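Local coordinates for protein sulfatase (PDB 6USS) that probably hydrolyses aryl sulfate esters, as an arylsulfatase of the calcium-dependent sulfatase family from a human gut bacterium, at residues 121-129 / 499-507; 218-226 / 234-242. The protein carries 1 engineered substitution. One frame throughout, in Å; residues are numbered along the deposited sequence.

In the fold
Both contacts lie well away from the centre of the chain, and each is partly buried. Contact 1 joins two places far apart in sequence: the loop after helix 101-104 and the segment that follows helix 480-496 near the C-terminus. Contact 2 is local: a loop folds back on helix 231-247, which it precedes, and is nested in the long chain excursion that contact 1 closes. Their nearest atoms are about 20 Å apart. Contact 1 is held mainly by backbone hydrogen bonds in and beside two short strands. Contact 2 depends on side chains, with an apolar patch beside a charged cluster. Its helix also packs on strands of the large mixed sheet.

Contact 1 (121-129 / 499-507); sequences SDVFNVADW and GQRPSFKAT
Asn125 and Ser503 face each other as an antiparallel hydrogen-bonded pair. Asn125 N gives to Ser503 O at 2.8 Å, and Ser503 N gives back to Asn125 O at 3.0 Å. Next to them, Phe124 and Phe504 form a non-hydrogen-bonded pair. Beyond it, Lys505 N reaches Val123 O in a nearly straight bond of 3.0 Å (171° at the hydrogen). Val123 O also lies at the edge of the Phe504 ring.

Asn125 and Lys505 cross at about a right angle, with OD1 of Asn125 3.3 Å from CE of Lys505. The extended lysine chain runs on past Asp122 toward Ser121, but the placing of its NZ is doubtful.

This is a two-stranded antiparallel ribbon that joins the loop after helix 101-104 to the segment after helix 480-496. At its other end, the CB atoms of Ala127 and Gln500 touch at 3.5 Å. Gln500 is extended beyond CG, with its amide turned (chi3 -56°) to bring NE2 to Asp128 O at 3.0 Å. Asp128 O lies near the plane of the Gln500 amide, but NE2 stands well above the plane of that carbonyl and is not on a lone pair.

The second shell fixes the first strand. Ser121 OG accepts from Val123 N and Phe124 N, an ST turn and an ST motif in one. Phe124 has chi1 52°, which folds its ring back over Ser121 OG, 3.4 Å from the ring plane. The ring also meets His430 edge-to-face. Asp128 OD1 bonds His142, and Trp129 NE1 bonds Asp118.

Contact 2 (218-226 / 234-242); sequences VPGLDKYWG and ALTLEAIKA
Tyr224 has CG anti to its carbonyl carbon (chi1 -59°), and this sends the ring toward Glu238 and Ala234. Glu238 is bent at chi2 (-67°), which places OE2 beside the phenol oxygen of Tyr224. The two side chains run past each other in opposite directions. The carboxylate comes to the ring's edge, near its plane, and is itself turned nearly perpendicular to the ring.

The motif is a short 3-10 turn, 222-224, laid against helix 231-247 just after it in sequence. Tyr224 N closes the turn on Leu221 O. The helix carries its contact residues on one side, as the i, i+4 spacing of Ala234 and Glu238 reflects. Leu235 and Ala239 also touch Met257 of strand 253-258, so the loop is packed on a helix that borders the large mixed sheet.

Ala234 CB sits over the centre of one face of the Tyr224 ring, a CH-pi contact of 3.9 Å to the centroid and 10° off the normal. Lys223 CG lies over the opposite face, nearer the rim. Leu221 extends the apolar patch: CD1 meets Leu235 CD2 at 4.0 Å, and CD2 meets Glu238 CG at 3.9 Å.

Glu238 OE2 takes two hydrogen bonds. Tyr224 OH gives to its anti lone pair at 2.5 Å. Lys241 NZ, one helical turn on, meets it on the syn side, somewhat out of the carboxylate plane, at 2.8 Å in a salt bridge. The two lysines point tip to tip, and the carboxylate probably offsets their like charges. Lys223 NZ joins by a long salt bridge, 3.7 Å from Glu238 OE2.

Contact 1 (121-129 / 499-507)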
ATOM      1  N   SER A 121      -4.627   6.817  38.239  1.00 19.17           N
ATOM      2  CA  SER A 121      -4.961   7.925  39.121  1.00 22.30           C
ATOM      3  C   SER A 121      -5.907   7.427  40.197  1.00 20.04           C
ATOM      4  O   SER A 121      -6.899   6.763  39.890  1.00 20.19           O
ATOM      5  CB  SER A 121      -5.623   9.083  38.356  1.00 22.18           C
ATOM      6  OG  SER A 121      -6.325   9.958  39.244  1.00 19.23           O
ATOM      7  N   ASP A 122      -5.615   7.752  41.452  1.00 23.87           N
ATOM      8  CA  ASP A 122      -6.579   7.510  42.516  1.00 19.59           C
ATOM      9  C   ASP A 122      -7.526   8.698  42.717  1.00 22.11           C
ATOM     10  O   ASP A 122      -8.270   8.716  43.700  1.00 22.82           O
ATOM     11  CB  ASP A 122      -5.853   7.132  43.821  1.00 16.57           C
ATOM     12  CG  ASP A 122      -4.870   8.196  44.299  1.00 27.61           C
ATOM     13  OD1 ASP A 122      -5.030   9.378  43.917  1.00 24.31           O
ATOM     14  OD2 ASP A 122      -3.934   7.848  45.066  1.00 30.38           O
ATOM     15  N   VAL A 123      -7.515   9.677  41.801  1.00 22.26           N
ATOM     16  CA  VAL A 123      -8.436  10.815  41.817  1.00 19.45           C
ATOM     17  C   VAL A 123      -9.530  10.670  40.755  1.00 19.22           C
ATOM     18  O   VAL A 123     -10.707  10.900  41.032  1.00 20.55           O
ATOM     19  CB  VAL A 123      -7.674  12.153  41.635  1.00 25.26           C
ATOM     20  CG1 VAL A 123      -8.634  13.293  41.268  1.00 17.95           C
ATOM     21  CG2 VAL A 123      -6.870  12.504  42.871  1.00 18.34           C
ATOM     22  N   PHE A 124      -9.155  10.316  39.523  1.00 21.35           N
ATOM     23  CA  PHE A 124     -10.083  10.373  38.396  1.00 22.33           C
ATOM     24  C   PHE A 124      -9.891   9.168  37.487  1.00 26.33           C
ATOM     25  O   PHE A 124      -8.867   8.475  37.539  1.00 26.94           O
ATOM     26  CB  PHE A 124      -9.913  11.662  37.554  1.00 20.02           C
ATOM     27  CG  PHE A 124      -8.486  11.926  37.117  1.00 24.31           C
ATOM     28  CD1 PHE A 124      -7.941  11.264  36.014  1.00 19.41           C
ATOM     29  CD2 PHE A 124      -7.680  12.818  37.819  1.00 17.92           C
ATOM     30  CE1 PHE A 124      -6.620  11.492  35.624  1.00 17.13           C
ATOM     31  CE2 PHE A 124      -6.370  13.052  37.422  1.00 20.64           C
ATOM     32  CZ  PHE A 124      -5.840  12.380  36.322  1.00 16.83           C
ATOM     33  N   ASN A 125     -10.910   8.929  36.656  1.00 23.03           N
ATOM     34  CA  ASN A 125     -10.824   8.051  35.501  1.00 24.69           C
ATOM     35  C   ASN A 125     -10.670   8.898  34.255  1.00 22.55           C
ATOM     36  O   ASN A 125     -11.350   9.914  34.107  1.00 26.57           O
ATOM     37  CB  ASN A 125     -12.071   7.186  35.361  1.00 29.99           C
ATOM     38  CG  ASN A 125     -12.240   6.254  36.516  1.00 30.31           C
ATOM     39  OD1 ASN A 125     -11.418   5.357  36.715  1.00 33.89           O
ATOM     40  ND2 ASN A 125     -13.287   6.475  37.312  1.00 24.32           N
ATOM     41  N   VAL A 126      -9.782   8.479  33.357  1.00 20.01           N
ATOM     42  CA  VAL A 126      -9.581   9.218  32.115  1.00 18.22           C
ATOM     43  C   VAL A 126     -10.788   9.015  31.209  1.00 20.00           C
ATOM     44  O   VAL A 126     -11.633   8.146  31.466  1.00 20.88           O
ATOM     45  CB  VAL A 126      -8.276   8.790  31.419  1.00 18.54           C
ATOM     46  CG1 VAL A 126      -7.069   9.157  32.284  1.00 21.54           C
ATOM     47  CG2 VAL A 126      -8.288   7.315  31.159  1.00 15.62           C
ATOM     48  N   ALA A 127     -10.887   9.816  30.146  1.00 23.11           N
ATOM     49  CA  ALA A 127     -11.934   9.613  29.150  1.00 18.86           C
ATOM     50  C   ALA A 127     -11.824   8.222  28.547  1.00 21.47           C
ATOM     51  O   ALA A 127     -10.753   7.605  28.535  1.00 20.37           O
ATOM     52  CB  ALA A 127     -11.836  10.656  28.042  1.00 18.82           C
ATOM     53  N   ASP A 128     -12.953   7.712  28.055  1.00 22.36           N
ATOM     54  CA  ASP A 128     -12.940   6.450  27.312  1.00 20.74           C
ATOM     55  C   ASP A 128     -12.509   6.780  25.889  1.00 18.21           C
ATOM     56  O   ASP A 128     -13.302   6.786  24.947  1.00 15.00           O
ATOM     57  CB  ASP A 128     -14.297   5.768  27.349  1.00 18.85           C
ATOM     58  CG  ASP A 128     -14.292   4.416  26.652  1.00 23.65           C
ATOM     59  OD1 ASP A 128     -13.208   3.929  26.259  1.00 17.41           O
ATOM     60  OD2 ASP A 128     -15.393   3.853  26.478  1.00 24.45           O
ATOM     61  N   TRP A 129     -11.216   7.048  25.747  1.00 18.58           N
ATOM     62  CA  TRP A 129     -10.657   7.611  24.532  1.00 20.96           C
ATOM     63  C   TRP A 129     -10.243   6.506  23.543  1.00 16.86           C
ATOM     64  O   TRP A 129     -10.333   5.311  23.828  1.00 20.45           O
ATOM     65  CB  TRP A 129      -9.501   8.543  24.902  1.00 19.31           C
ATOM     66  CG  TRP A 129      -8.278   7.886  25.499  1.00 24.74           C
ATOM     67  CD1 TRP A 129      -8.093   7.491  26.806  1.00 22.01           C
ATOM     68  CD2 TRP A 129      -7.054   7.579  24.811  1.00 22.05           C
ATOM     69  NE1 TRP A 129      -6.826   6.953  26.964  1.00 18.81           N
ATOM     70  CE2 TRP A 129      -6.171   7.002  25.758  1.00 19.52           C
ATOM     71  CE3 TRP A 129      -6.618   7.743  23.489  1.00 18.13           C
ATOM     72  CZ2 TRP A 129      -4.880   6.586  25.420  1.00 19.72           C
ATOM     73  CZ3 TRP A 129      -5.333   7.326  23.156  1.00 19.50           C
ATOM     74  CH2 TRP A 129      -4.480   6.752  24.120  1.00 19.12           C
ATOM     75  N   GLY A 499     -16.176  15.987  22.158  1.00 23.86           N
ATOM     76  CA  GLY A 499     -15.005  15.795  22.988  1.00 21.76           C
ATOM     77  C   GLY A 499     -15.348  15.122  24.305  1.00 26.64           C
ATOM     78  O   GLY A 499     -16.511  14.952  24.686  1.00 25.38           O
ATOM     79  N   GLN A 500     -14.301  14.737  25.024  1.00 20.38           N
ATOM     80  CA  GLN A 500     -14.471  13.915  26.207  1.00 22.37           C
ATOM     81  C   GLN A 500     -13.807  14.555  27.417  1.00 24.16           C
ATOM     82  O   GLN A 500     -13.103  15.562  27.329  1.00 24.95           O
ATOM     83  CB  GLN A 500     -13.910  12.517  25.983  1.00 24.56           C
ATOM     84  CG  GLN A 500     -14.592  11.759  24.871  1.00 22.76           C
ATOM     85  CD  GLN A 500     -13.979  10.392  24.698  1.00 23.00           C
ATOM     86  OE1 GLN A 500     -12.763  10.266  24.487  1.00 21.47           O
ATOM     87  NE2 GLN A 500     -14.805   9.352  24.822  1.00 16.53           N
ATOM     88  N   ARG A 501     -14.033  13.937  28.566  1.00 26.64           N
ATOM     89  CA  ARG A 501     -13.633  14.531  29.824  1.00 23.67           C
ATOM     90  C   ARG A 501     -13.407  13.397  30.804  1.00 24.22           C
ATOM     91  O   ARG A 501     -13.987  12.312  30.644  1.00 23.26           O
ATOM     92  CB  ARG A 501     -14.719  15.497  30.333  1.00 22.20           C
ATOM     93  CG  ARG A 501     -15.995  14.769  30.747  1.00 25.86           C
ATOM     94  CD  ARG A 501     -17.299  15.494  30.404  1.00 24.03           C
ATOM     95  NE  ARG A 501     -17.738  16.385  31.463  1.00 26.57           N
ATOM     96  CZ  ARG A 501     -19.005  16.682  31.736  1.00 25.47           C
ATOM     97  NH1 ARG A 501     -19.991  16.162  31.019  1.00 19.21           N
ATOM     98  NH2 ARG A 501     -19.278  17.523  32.726  1.00 23.03           N
ATOM     99  N   PRO A 502     -12.564  13.598  31.806  1.00 27.17           N
ATOM    100  CA  PRO A 502     -12.423  12.609  32.876  1.00 19.34           C
ATOM    101  C   PRO A 502     -13.627  12.666  33.800  1.00 24.47           C
ATOM    102  O   PRO A 502     -14.438  13.593  33.752  1.00 21.37           O
ATOM    103  CB  PRO A 502     -11.151  13.044  33.615  1.00 20.46           C
ATOM    104  CG  PRO A 502     -10.570  14.185  32.810  1.00 23.60           C
ATOM    105  CD  PRO A 502     -11.679  14.752  31.997  1.00 24.80           C
ATOM    106  N   SER A 503     -13.718  11.655  34.662  1.00 20.43           N
ATOM    107  CA  SER A 503     -14.722  11.634  35.712  1.00 26.29           C
ATOM    108  C   SER A 503     -14.045  11.388  37.060  1.00 28.84           C
ATOM    109  O   SER A 503     -12.945  10.832  37.138  1.00 25.07           O
ATOM    110  CB  SER A 503     -15.800  10.573  35.433  1.00 22.83           C
ATOM    111  OG  SER A 503     -15.255   9.275  35.531  1.00 32.43           O
ATOM    112  N   PHE A 504     -14.703  11.822  38.127  1.00 25.49           N
ATOM    113  CA  PHE A 504     -14.133  11.686  39.458  1.00 27.93           C
ATOM    114  C   PHE A 504     -14.451  10.323  40.063  1.00 30.66           C
ATOM    115  O   PHE A 504     -15.556   9.793  39.904  1.00 28.39           O
ATOM    116  CB  PHE A 504     -14.655  12.797  40.363  1.00 27.80           C
ATOM    117  CG  PHE A 504     -14.037  14.131  40.089  1.00 24.24           C
ATOM    118  CD1 PHE A 504     -12.664  14.298  40.178  1.00 17.10           C
ATOM    119  CD2 PHE A 504     -14.822  15.215  39.724  1.00 21.13           C
ATOM    120  CE1 PHE A 504     -12.085  15.526  39.929  1.00 17.60           C
ATOM    121  CE2 PHE A 504     -14.248  16.447  39.477  1.00 23.85           C
ATOM    122  CZ  PHE A 504     -12.874  16.605  39.589  1.00 19.83           C
ATOM    123  N   LYS A 505     -13.472   9.758  40.774  1.00 29.68           N
ATOM    124  CA  LYS A 505     -13.678   8.449  41.385  1.00 34.81           C
ATOM    125  C   LYS A 505     -14.546   8.518  42.644  1.00 38.25           C
ATOM    126  O   LYS A 505     -15.316   7.582  42.914  1.00 31.11           O
ATOM    127  CB  LYS A 505     -12.327   7.806  41.694  1.00 27.19           C
ATOM    128  CG  LYS A 505     -11.689   7.176  40.470  1.00 27.53           C
ATOM    129  CD  LYS A 505     -10.385   6.482  40.801  1.00 22.95           C
ATOM    130  CE  LYS A 505      -9.863   5.700  39.593  1.00 23.09           C
ATOM    131  NZ  LYS A 505      -8.504   5.132  39.868  1.00 24.94           N
ATOM    132  N   ALA A 506     -14.446   9.610  43.408  1.00 33.83           N
ATOM    133  CA  ALA A 506     -15.295   9.841  44.573  1.00 35.60           C
ATOM    134  C   ALA A 506     -16.764   9.730  44.187  1.00 41.50           C
ATOM    135  O   ALA A 506     -17.443   8.757  44.528  1.00 53.12           O
ATOM    136  CB  ALA A 506     -15.007  11.220  45.181  1.00 27.86           C
ATOM    137  N   THR A 507     -17.250  10.722  43.452  1.00 44.05           N
ATOM    138  CA  THR A 507     -18.655  10.776  43.073  1.00 37.40           C
ATOM    139  C   THR A 507     -19.015   9.766  41.991  1.00 32.97           C
ATOM    140  O   THR A 507     -20.130   9.237  41.993  1.00 40.37           O
ATOM    141  CB  THR A 507     -18.981  12.182  42.590  1.00 37.71           C
ATOM    142  OG1 THR A 507     -18.190  12.472  41.424  1.00 42.44           O
ATOM    143  CG2 THR A 507     -18.632  13.183  43.673  1.00 33.58           C
TER
HETATM  144  O   HOH W   1      -6.830   4.742  37.423  1.00 23.98           O
HETATM  145  O   HOH W   2     -15.310   9.665  28.869  1.00 20.30           O

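Contact 2 (218-226 / 234-242)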
ATOM      1  N   VAL A 218      12.769  -1.039  15.453  1.00 20.06           N
ATOM      2  CA  VAL A 218      12.551  -0.346  14.189  1.00 24.74           C
ATOM      3  C   VAL A 218      12.562  -1.378  13.052  1.00 24.00           C
ATOM      4  O   VAL A 218      13.586  -2.049  12.863  1.00 19.88           O
ATOM      5  CB  VAL A 218      13.595   0.749  13.944  1.00 19.40           C
ATOM      6  CG1 VAL A 218      13.197   1.579  12.718  1.00 18.26           C
ATOM      7  CG2 VAL A 218      13.728   1.636  15.167  1.00 18.25           C
ATOM      8  N   PRO A 219      11.482  -1.521  12.298  1.00 22.90           N
ATOM      9  CA  PRO A 219      11.465  -2.480  11.193  1.00 17.74           C
ATOM     10  C   PRO A 219      11.947  -1.821   9.904  1.00 22.48           C
ATOM     11  O   PRO A 219      12.095  -0.600   9.811  1.00 22.24           O
ATOM     12  CB  PRO A 219       9.983  -2.873  11.107  1.00 15.15           C
ATOM     13  CG  PRO A 219       9.247  -1.645  11.582  1.00 14.64           C
ATOM     14  CD  PRO A 219      10.163  -0.888  12.514  1.00 18.15           C
ATOM     15  N   GLY A 220      12.220  -2.660   8.907  1.00 17.64           N
ATOM     16  CA  GLY A 220      12.516  -2.144   7.587  1.00 13.75           C
ATOM     17  C   GLY A 220      13.933  -1.669   7.349  1.00 20.18           C
ATOM     18  O   GLY A 220      14.186  -1.046   6.313  1.00 22.03           O
ATOM     19  N   LEU A 221      14.875  -1.941   8.260  1.00 19.72           N
ATOM     20  CA  LEU A 221      16.252  -1.475   8.105  1.00 22.37           C
ATOM     21  C   LEU A 221      17.238  -2.611   8.357  1.00 24.25           C
ATOM     22  O   LEU A 221      18.329  -2.398   8.910  1.00 20.89           O
ATOM     23  CB  LEU A 221      16.532  -0.298   9.036  1.00 18.34           C
ATOM     24  CG  LEU A 221      15.600   0.901   8.846  1.00 19.27           C
ATOM     25  CD1 LEU A 221      15.804   1.905   9.965  1.00 14.65           C
ATOM     26  CD2 LEU A 221      15.803   1.551   7.463  1.00 20.34           C
ATOM     27  N   ASP A 222      16.855  -3.826   7.951  1.00 19.51           N
ATOM     28  CA  ASP A 222      17.617  -5.013   8.311  1.00 21.39           C
ATOM     29  C   ASP A 222      19.038  -4.957   7.750  1.00 25.04           C
ATOM     30  O   ASP A 222      19.987  -5.394   8.412  1.00 29.66           O
ATOM     31  CB  ASP A 222      16.879  -6.271   7.837  1.00 22.21           C
ATOM     32  CG  ASP A 222      15.532  -6.519   8.582  1.00 25.85           C
ATOM     33  OD1 ASP A 222      14.890  -5.569   9.098  1.00 23.11           O
ATOM     34  OD2 ASP A 222      15.104  -7.693   8.633  1.00 25.00           O
ATOM     35  N   LYS A 223      19.221  -4.388   6.552  1.00 21.67           N
ATOM     36  CA  LYS A 223      20.560  -4.362   5.969  1.00 23.58           C
ATOM     37  C   LYS A 223      21.516  -3.415   6.695  1.00 29.45           C
ATOM     38  O   LYS A 223      22.717  -3.439   6.403  1.00 27.89           O
ATOM     39  CB  LYS A 223      20.501  -3.993   4.480  1.00 24.65           C
ATOM     40  CG  LYS A 223      20.077  -2.541   4.186  1.00 37.95           C
ATOM     41  CD  LYS A 223      20.333  -2.163   2.711  1.00 45.82           C
ATOM     42  CE  LYS A 223      19.212  -1.282   2.117  1.00 42.12           C
ATOM     43  NZ  LYS A 223      17.962  -1.987   1.617  1.00 34.30           N
ATOM     44  N   TYR A 224      21.038  -2.579   7.617  1.00 27.52           N
ATOM     45  CA  TYR A 224      21.931  -1.721   8.386  1.00 22.81           C
ATOM     46  C   TYR A 224      22.312  -2.335   9.724  1.00 24.15           C
ATOM     47  O   TYR A 224      23.102  -1.731  10.461  1.00 20.25           O
ATOM     48  CB  TYR A 224      21.296  -0.341   8.613  1.00 24.65           C
ATOM     49  CG  TYR A 224      20.966   0.385   7.331  1.00 24.21           C
ATOM     50  CD1 TYR A 224      21.924   1.146   6.679  1.00 24.63           C
ATOM     51  CD2 TYR A 224      19.695   0.304   6.765  1.00 24.35           C
ATOM     52  CE1 TYR A 224      21.632   1.808   5.495  1.00 19.42           C
ATOM     53  CE2 TYR A 224      19.396   0.966   5.584  1.00 22.32           C
ATOM     54  CZ  TYR A 224      20.374   1.715   4.951  1.00 20.87           C
ATOM     55  OH  TYR A 224      20.108   2.373   3.765  1.00 16.42           O
ATOM     56  N   TRP A 225      21.778  -3.518  10.048  1.00 25.03           N
ATOM     57  CA  TRP A 225      22.031  -4.127  11.348  1.00 25.08           C
ATOM     58  C   TRP A 225      23.514  -4.422  11.509  1.00 27.29           C
ATOM     59  O   TRP A 225      24.188  -4.835  10.562  1.00 25.92           O
ATOM     60  CB  TRP A 225      21.238  -5.423  11.513  1.00 20.30           C
ATOM     61  CG  TRP A 225      19.768  -5.255  11.655  1.00 24.74           C
ATOM     62  CD1 TRP A 225      19.062  -4.091  11.576  1.00 26.22           C
ATOM     63  CD2 TRP A 225      18.805  -6.294  11.881  1.00 27.82           C
ATOM     64  NE1 TRP A 225      17.718  -4.338  11.745  1.00 24.28           N
ATOM     65  CE2 TRP A 225      17.536  -5.683  11.933  1.00 25.12           C
ATOM     66  CE3 TRP A 225      18.893  -7.681  12.046  1.00 25.67           C
ATOM     67  CZ2 TRP A 225      16.370  -6.409  12.137  1.00 26.01           C
ATOM     68  CZ3 TRP A 225      17.741  -8.397  12.250  1.00 19.10           C
ATOM     69  CH2 TRP A 225      16.496  -7.763  12.294  1.00 24.84           C
ATOM     70  N   GLY A 226      24.020  -4.210  12.716  1.00 24.67           N
ATOM     71  CA  GLY A 226      25.412  -4.500  12.962  1.00 25.53           C
ATOM     72  C   GLY A 226      26.393  -3.601  12.248  1.00 29.32           C
ATOM     73  O   GLY A 226      27.584  -3.922  12.208  1.00 32.67           O
ATOM     74  N   ALA A 234      20.194   6.007   8.424  1.00 16.62           N
ATOM     75  CA  ALA A 234      19.533   4.931   7.695  1.00 18.29           C
ATOM     76  C   ALA A 234      18.236   5.412   7.062  1.00 20.90           C
ATOM     77  O   ALA A 234      17.942   5.098   5.900  1.00 22.48           O
ATOM     78  CB  ALA A 234      19.255   3.750   8.625  1.00 18.48           C
ATOM     79  N   LEU A 235      17.444   6.174   7.813  1.00 19.17           N
ATOM     80  CA  LEU A 235      16.180   6.666   7.283  1.00 22.67           C
ATOM     81  C   LEU A 235      16.408   7.572   6.085  1.00 22.03           C
ATOM     82  O   LEU A 235      15.679   7.490   5.088  1.00 21.77           O
ATOM     83  CB  LEU A 235      15.398   7.400   8.379  1.00 20.01           C
ATOM     84  CG  LEU A 235      14.884   6.525   9.525  1.00 19.62           C
ATOM     85  CD1 LEU A 235      14.075   7.338  10.540  1.00 15.07           C
ATOM     86  CD2 LEU A 235      14.054   5.371   8.952  1.00 22.06           C
ATOM     87  N   THR A 236      17.425   8.439   6.160  1.00 20.83           N
ATOM     88  CA  THR A 236      17.721   9.335   5.047  1.00 20.98           C
ATOM     89  C   THR A 236      18.161   8.566   3.801  1.00 20.11           C
ATOM     90  O   THR A 236      17.731   8.886   2.689  1.00 22.36           O
ATOM     91  CB  THR A 236      18.786  10.351   5.462  1.00 18.83           C
ATOM     92  OG1 THR A 236      18.417  10.930   6.721  1.00 18.38           O
ATOM     93  CG2 THR A 236      18.900  11.439   4.422  1.00 19.55           C
ATOM     94  N   LEU A 237      19.006   7.544   3.958  1.00 15.67           N
ATOM     95  CA  LEU A 237      19.472   6.817   2.783  1.00 19.01           C
ATOM     96  C   LEU A 237      18.341   6.039   2.118  1.00 23.39           C
ATOM     97  O   LEU A 237      18.287   5.962   0.883  1.00 24.35           O
ATOM     98  CB  LEU A 237      20.622   5.883   3.149  1.00 19.11           C
ATOM     99  CG  LEU A 237      21.860   6.630   3.631  1.00 22.02           C
ATOM    100  CD1 LEU A 237      22.722   5.684   4.475  1.00 16.12           C
ATOM    101  CD2 LEU A 237      22.646   7.223   2.456  1.00 12.79           C
ATOM    102  N   GLU A 238      17.421   5.463   2.907  1.00 19.93           N
ATOM    103  CA  GLU A 238      16.287   4.777   2.289  1.00 21.55           C
ATOM    104  C   GLU A 238      15.295   5.765   1.692  1.00 17.39           C
ATOM    105  O   GLU A 238      14.674   5.476   0.665  1.00 15.97           O
ATOM    106  CB  GLU A 238      15.595   3.865   3.296  1.00 18.93           C
ATOM    107  CG  GLU A 238      16.501   2.761   3.804  1.00 22.35           C
ATOM    108  CD  GLU A 238      16.881   1.739   2.719  1.00 27.23           C
ATOM    109  OE1 GLU A 238      15.969   1.101   2.133  1.00 28.03           O
ATOM    110  OE2 GLU A 238      18.097   1.582   2.456  1.00 26.50           O
ATOM    111  N   ALA A 239      15.134   6.932   2.310  1.00 19.21           N
ATOM    112  CA  ALA A 239      14.323   7.969   1.684  1.00 21.58           C
ATOM    113  C   ALA A 239      14.929   8.401   0.354  1.00 22.56           C
ATOM    114  O   ALA A 239      14.206   8.635  -0.626  1.00 21.43           O
ATOM    115  CB  ALA A 239      14.172   9.169   2.618  1.00 17.88           C
ATOM    116  N   ILE A 240      16.257   8.507   0.290  1.00 20.36           N
ATOM    117  CA  ILE A 240      16.864   8.928  -0.961  1.00 20.81           C
ATOM    118  C   ILE A 240      16.594   7.896  -2.055  1.00 22.26           C
ATOM    119  O   ILE A 240      16.249   8.259  -3.188  1.00 24.14           O
ATOM    120  CB  ILE A 240      18.362   9.222  -0.758  1.00 22.83           C
ATOM    121  CG1 ILE A 240      18.505  10.518   0.061  1.00 22.40           C
ATOM    122  CG2 ILE A 240      19.070   9.337  -2.100  1.00 13.42           C
ATOM    123  CD1 ILE A 240      19.900  11.120   0.075  1.00 19.09           C
ATOM    124  N   LYS A 241      16.680   6.593  -1.733  1.00 21.80           N
ATOM    125  CA  LYS A 241      16.362   5.615  -2.772  1.00 20.15           C
ATOM    126  C   LYS A 241      14.888   5.606  -3.123  1.00 22.36           C
ATOM    127  O   LYS A 241      14.546   5.316  -4.271  1.00 21.76           O
ATOM    128  CB  LYS A 241      16.798   4.190  -2.391  1.00 19.49           C
ATOM    129  CG  LYS A 241      18.165   4.063  -1.766  1.00 29.76           C
ATOM    130  CD  LYS A 241      18.262   2.746  -0.991  1.00 37.43           C
ATOM    131  CE  LYS A 241      19.712   2.359  -0.674  1.00 37.69           C
ATOM    132  NZ  LYS A 241      19.725   1.158   0.230  1.00 32.45           N
ATOM    133  N   ALA A 242      14.008   5.899  -2.171  1.00 16.71           N
ATOM    134  CA  ALA A 242      12.602   5.973  -2.539  1.00 15.89           C
ATOM    135  C   ALA A 242      12.355   7.117  -3.510  1.00 20.82           C
ATOM    136  O   ALA A 242      11.467   7.023  -4.372  1.00 18.07           O
ATOM    137  CB  ALA A 242      11.724   6.131  -1.303  1.00 17.30           C
TER